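Local coordinates for protein peroxisomal acyl-CoA oxidase 1A (Solanum lycopersicum, PDB 2FON) that probably catalyses the FAD-dependent oxidation of acyl-CoA in peroxisomal fatty acid beta-oxidation, at residues B[354-365]-B[571-581]. Numbering follows the deposited sequence.
Sequences FPLLASAYAFRF and LEVLCGIYSLF
Segments 354-365 and 571-581, parts of helices 347-380 and 567-585, have axes that approach to 8.3 Å and cross at -111°, and Ala-358 and Leu-574 mark the crossing, their CA atoms 4.9 Å apart. The small Ala-358 side chain is consistent with this close approach: its CB meets Ile-577 CG2 at 3.6 Å and lies near the CB atoms of Ile-577 and Tyr-578. Tyr-578 sits as a knob in a hole formed by Ala-358, Ser-359, Ala-362 and Phe-363. With its CG anti to the backbone N (chi1 172°), Ala-362 CB lies over the centre of one ring face, 4.2 Å from the centroid, while Ser-359 OG comes in plane at the ring edge; that hydroxyl donates back to Pro-355 O (2.9 Å). Leu-574 CD1 sits over one face of Tyr-361, 3.7 Å from its centroid, and the Tyr-361 OH hydrogen-bonds Leu-622 O. At the other end Pro-355 CG makes a CH-pi contact over the Phe-581 ring, 28° off the normal. Replacing Phe-581 by an alanine is likely to leave Pro-355 CG without the aromatic face it packs on. Since no hydrogen bond crosses, buried apolar and CH-pi contacts join helix 347-380, which also carries FAD-binding Arg-352, to helix 567-585 in the C-terminal acyl-CoA oxidase region.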
loop_
_atom_site.group_PDB
_atom_site.type_symbol
_atom_site.label_atom_id
_atom_site.label_comp_id
_atom_site.label_asym_id
_atom_site.label_seq_id
_atom_site.Cartn_x
_atom_site.Cartn_y
_atom_site.Cartn_z
ATOM N N PHE B 354 0.945 5.843 16.518
ATOM C CA PHE B 354 1.891 5.469 17.564
ATOM C C PHE B 354 2.435 4.026 17.500
ATOM O O PHE B 354 3.538 3.789 17.925
ATOM C CB PHE B 354 1.279 5.693 18.895
ATOM C CG PHE B 354 1.005 7.119 19.195
ATOM C CD1 PHE B 354 0.535 7.496 20.478
ATOM C CD2 PHE B 354 1.202 8.107 18.234
ATOM C CE1 PHE B 354 0.296 8.832 20.765
ATOM C CE2 PHE B 354 0.966 9.420 18.540
ATOM C CZ PHE B 354 0.497 9.782 19.794
ATOM N N PRO B 355 1.674 3.043 17.022
ATOM C CA PRO B 355 2.398 1.782 16.870
ATOM C C PRO B 355 3.521 1.867 15.831
ATOM O O PRO B 355 4.482 1.077 15.898
ATOM C CB PRO B 355 1.337 0.805 16.342
ATOM C CG PRO B 355 0.085 1.401 16.661
ATOM C CD PRO B 355 0.251 2.907 16.694
ATOM N N LEU B 356 3.401 2.796 14.873
ATOM C CA LEU B 356 4.400 2.881 13.796
ATOM C C LEU B 356 5.638 3.569 14.332
ATOM O O LEU B 356 6.762 3.154 14.051
ATOM C CB LEU B 356 3.833 3.545 12.529
ATOM C CG LEU B 356 2.701 2.698 11.898
ATOM C CD1 LEU B 356 2.164 3.360 10.669
ATOM C CD2 LEU B 356 3.115 1.239 11.585
ATOM N N LEU B 357 5.414 4.599 15.147
ATOM C CA LEU B 357 6.471 5.204 15.937
ATOM C C LEU B 357 7.181 4.156 16.808
ATOM O O LEU B 357 8.390 3.899 16.653
ATOM C CB LEU B 357 5.815 6.223 16.794
ATOM C CG LEU B 357 6.559 7.292 17.552
ATOM C CD1 LEU B 357 7.965 7.531 17.054
ATOM C CD2 LEU B 357 5.691 8.506 17.379
ATOM N N ALA B 358 6.422 3.519 17.699
ATOM C CA ALA B 358 6.906 2.387 18.468
ATOM C C ALA B 358 7.695 1.434 17.614
ATOM O O ALA B 358 8.792 1.045 18.020
ATOM C CB ALA B 358 5.781 1.665 19.109
ATOM N N SER B 359 7.180 1.053 16.442
ATOM C CA SER B 359 7.911 0.108 15.580
ATOM C C SER B 359 9.292 0.635 15.095
ATOM O O SER B 359 10.236 -0.132 14.946
ATOM C CB SER B 359 7.068 -0.294 14.369
ATOM O OG SER B 359 5.943 -1.084 14.726
ATOM N N ALA B 360 9.408 1.937 14.853
ATOM C CA ALA B 360 10.663 2.495 14.370
ATOM C C ALA B 360 11.724 2.371 15.442
ATOM O O ALA B 360 12.896 2.050 15.140
ATOM C CB ALA B 360 10.491 3.936 13.990
ATOM N N TYR B 361 11.343 2.639 16.706
ATOM C CA TYR B 361 12.302 2.420 17.800
ATOM C C TYR B 361 12.552 0.898 17.988
ATOM O O TYR B 361 13.699 0.474 18.109
ATOM C CB TYR B 361 11.883 3.149 19.057
ATOM C CG TYR B 361 12.163 4.647 19.082
ATOM C CD1 TYR B 361 11.347 5.552 18.430
ATOM C CD2 TYR B 361 13.242 5.154 19.792
ATOM C CE1 TYR B 361 11.609 6.940 18.444
ATOM C CE2 TYR B 361 13.519 6.544 19.846
ATOM C CZ TYR B 361 12.687 7.425 19.164
ATOM O OH TYR B 361 12.965 8.785 19.222
ATOM N N ALA B 362 11.513 0.061 17.915
ATOM C CA ALA B 362 11.750 -1.388 18.066
ATOM C C ALA B 362 12.714 -1.909 17.015
ATOM O O ALA B 362 13.728 -2.509 17.376
ATOM C CB ALA B 362 10.453 -2.207 18.097
ATOM N N PHE B 363 12.416 -1.672 15.730
ATOM C CA PHE B 363 13.289 -2.080 14.615
ATOM C C PHE B 363 14.635 -1.364 14.709
ATOM O O PHE B 363 15.657 -1.926 14.375
ATOM C CB PHE B 363 12.643 -1.805 13.239
ATOM C CG PHE B 363 11.283 -2.491 13.021
ATOM C CD1 PHE B 363 10.508 -2.166 11.912
ATOM C CD2 PHE B 363 10.805 -3.445 13.898
ATOM C CE1 PHE B 363 9.248 -2.785 11.714
ATOM C CE2 PHE B 363 9.595 -4.077 13.717
ATOM C CZ PHE B 363 8.800 -3.743 12.637
ATOM N N ARG B 364 14.679 -0.148 15.231
ATOM C CA ARG B 364 16.019 0.411 15.489
ATOM C C ARG B 364 16.896 -0.452 16.380
ATOM O O ARG B 364 18.099 -0.559 16.147
ATOM C CB ARG B 364 16.014 1.811 16.071
ATOM C CG ARG B 364 17.348 2.450 15.845
ATOM C CD ARG B 364 17.628 2.608 14.420
ATOM N NE ARG B 364 18.760 3.488 14.193
ATOM C CZ ARG B 364 18.897 4.289 13.134
ATOM N NH1 ARG B 364 17.943 4.350 12.217
ATOM N NH2 ARG B 364 19.971 5.075 13.007
ATOM N N PHE B 365 16.277 -1.071 17.386
ATOM C CA PHE B 365 17.003 -1.782 18.419
ATOM C C PHE B 365 17.264 -3.194 18.028
ATOM O O PHE B 365 18.346 -3.721 18.284
ATOM C CB PHE B 365 16.266 -1.672 19.739
ATOM C CG PHE B 365 16.151 -0.231 20.243
ATOM C CD1 PHE B 365 15.030 0.186 20.992
ATOM C CD2 PHE B 365 17.148 0.692 19.954
ATOM C CE1 PHE B 365 14.929 1.462 21.451
ATOM C CE2 PHE B 365 17.062 1.983 20.422
ATOM C CZ PHE B 365 15.959 2.379 21.188
ATOM N N LEU B 571 11.265 5.363 26.346
ATOM C CA LEU B 571 11.564 4.186 25.528
ATOM C C LEU B 571 10.818 2.999 26.043
ATOM O O LEU B 571 10.412 2.163 25.245
ATOM C CB LEU B 571 13.059 3.867 25.444
ATOM C CG LEU B 571 13.878 4.769 24.517
ATOM C CD1 LEU B 571 15.345 4.399 24.562
ATOM C CD2 LEU B 571 13.320 4.662 23.133
ATOM N N GLU B 572 10.605 2.954 27.360
ATOM C CA GLU B 572 9.684 1.986 27.953
ATOM C C GLU B 572 8.260 2.134 27.446
ATOM O O GLU B 572 7.621 1.159 27.066
ATOM C CB GLU B 572 9.704 2.085 29.450
ATOM C CG GLU B 572 10.648 1.096 30.045
ATOM C CD GLU B 572 11.461 1.676 31.210
ATOM O OE1 GLU B 572 10.842 2.106 32.235
ATOM O OE2 GLU B 572 12.717 1.685 31.104
ATOM N N VAL B 573 7.767 3.360 27.437
ATOM C CA VAL B 573 6.479 3.618 26.865
ATOM C C VAL B 573 6.431 3.011 25.431
ATOM O O VAL B 573 5.433 2.347 25.039
ATOM C CB VAL B 573 6.198 5.134 26.847
ATOM C CG1 VAL B 573 5.079 5.456 25.907
ATOM C CG2 VAL B 573 5.871 5.642 28.200
ATOM N N LEU B 574 7.508 3.212 24.653
ATOM C CA LEU B 574 7.514 2.712 23.279
ATOM C C LEU B 574 7.515 1.196 23.243
ATOM O O LEU B 574 6.881 0.570 22.411
ATOM C CB LEU B 574 8.647 3.322 22.462
ATOM C CG LEU B 574 8.343 4.767 22.030
ATOM C CD1 LEU B 574 9.522 5.440 21.332
ATOM C CD2 LEU B 574 7.100 4.824 21.184
ATOM N N CYS B 575 8.183 0.601 24.205
ATOM C CA CYS B 575 8.215 -0.847 24.295
ATOM C C CYS B 575 6.834 -1.446 24.456
ATOM O O CYS B 575 6.469 -2.399 23.755
ATOM C CB CYS B 575 9.054 -1.309 25.474
ATOM S SG CYS B 575 9.376 -3.021 25.202
ATOM N N GLY B 576 6.091 -0.856 25.391
ATOM C CA GLY B 576 4.803 -1.350 25.798
ATOM C C GLY B 576 3.883 -1.271 24.630
ATOM O O GLY B 576 3.131 -2.215 24.358
ATOM N N ILE B 577 3.996 -0.164 23.900
ATOM C CA ILE B 577 3.081 0.109 22.838
ATOM C C ILE B 577 3.315 -0.897 21.774
ATOM O O ILE B 577 2.377 -1.451 21.198
ATOM C CB ILE B 577 3.252 1.508 22.290
ATOM C CG1 ILE B 577 2.603 2.531 23.226
ATOM C CG2 ILE B 577 2.638 1.624 20.865
ATOM C CD1 ILE B 577 2.652 3.940 22.668
ATOM N N TYR B 578 4.566 -1.164 21.477
ATOM C CA TYR B 578 4.780 -2.080 20.351
ATOM C C TYR B 578 4.232 -3.467 20.702
ATOM O O TYR B 578 3.543 -4.095 19.916
ATOM C CB TYR B 578 6.223 -2.124 19.920
ATOM C CG TYR B 578 6.499 -3.188 18.908
ATOM C CD1 TYR B 578 6.385 -2.919 17.544
ATOM C CD2 TYR B 578 6.940 -4.458 19.305
ATOM C CE1 TYR B 578 6.660 -3.879 16.623
ATOM C CE2 TYR B 578 7.228 -5.459 18.359
ATOM C CZ TYR B 578 7.069 -5.167 17.027
ATOM O OH TYR B 578 7.313 -6.136 16.051
ATOM N N SER B 579 4.462 -3.907 21.916
ATOM C CA SER B 579 4.162 -5.271 22.207
ATOM C C SER B 579 2.697 -5.429 22.532
ATOM O O SER B 579 2.093 -6.477 22.264
ATOM C CB SER B 579 5.046 -5.759 23.335
ATOM O OG SER B 579 5.109 -4.772 24.325
ATOM N N LEU B 580 2.096 -4.388 23.076
ATOM C CA LEU B 580 0.666 -4.481 23.317
ATOM C C LEU B 580 -0.142 -4.190 22.085
ATOM O O LEU B 580 -1.261 -4.668 21.951
ATOM C CB LEU B 580 0.244 -3.612 24.490
ATOM C CG LEU B 580 0.984 -4.079 25.753
ATOM C CD1 LEU B 580 0.630 -3.225 26.903
ATOM C CD2 LEU B 580 0.735 -5.568 26.074
ATOM N N PHE B 581 0.411 -3.445 21.139
ATOM C CA PHE B 581 -0.331 -3.250 19.884
ATOM C C PHE B 581 -0.403 -4.576 19.208
ATOM O O PHE B 581 -1.438 -4.941 18.668
ATOM C CB PHE B 581 0.329 -2.273 18.912
ATOM C CG PHE B 581 -0.372 -2.204 17.587
ATOM C CD1 PHE B 581 0.091 -2.933 16.498
ATOM C CD2 PHE B 581 -1.526 -1.437 17.434
ATOM C CE1 PHE B 581 -0.593 -2.879 15.237
ATOM C CE2 PHE B 581 -2.192 -1.342 16.184
ATOM C CZ PHE B 581 -1.725 -2.070 15.089
#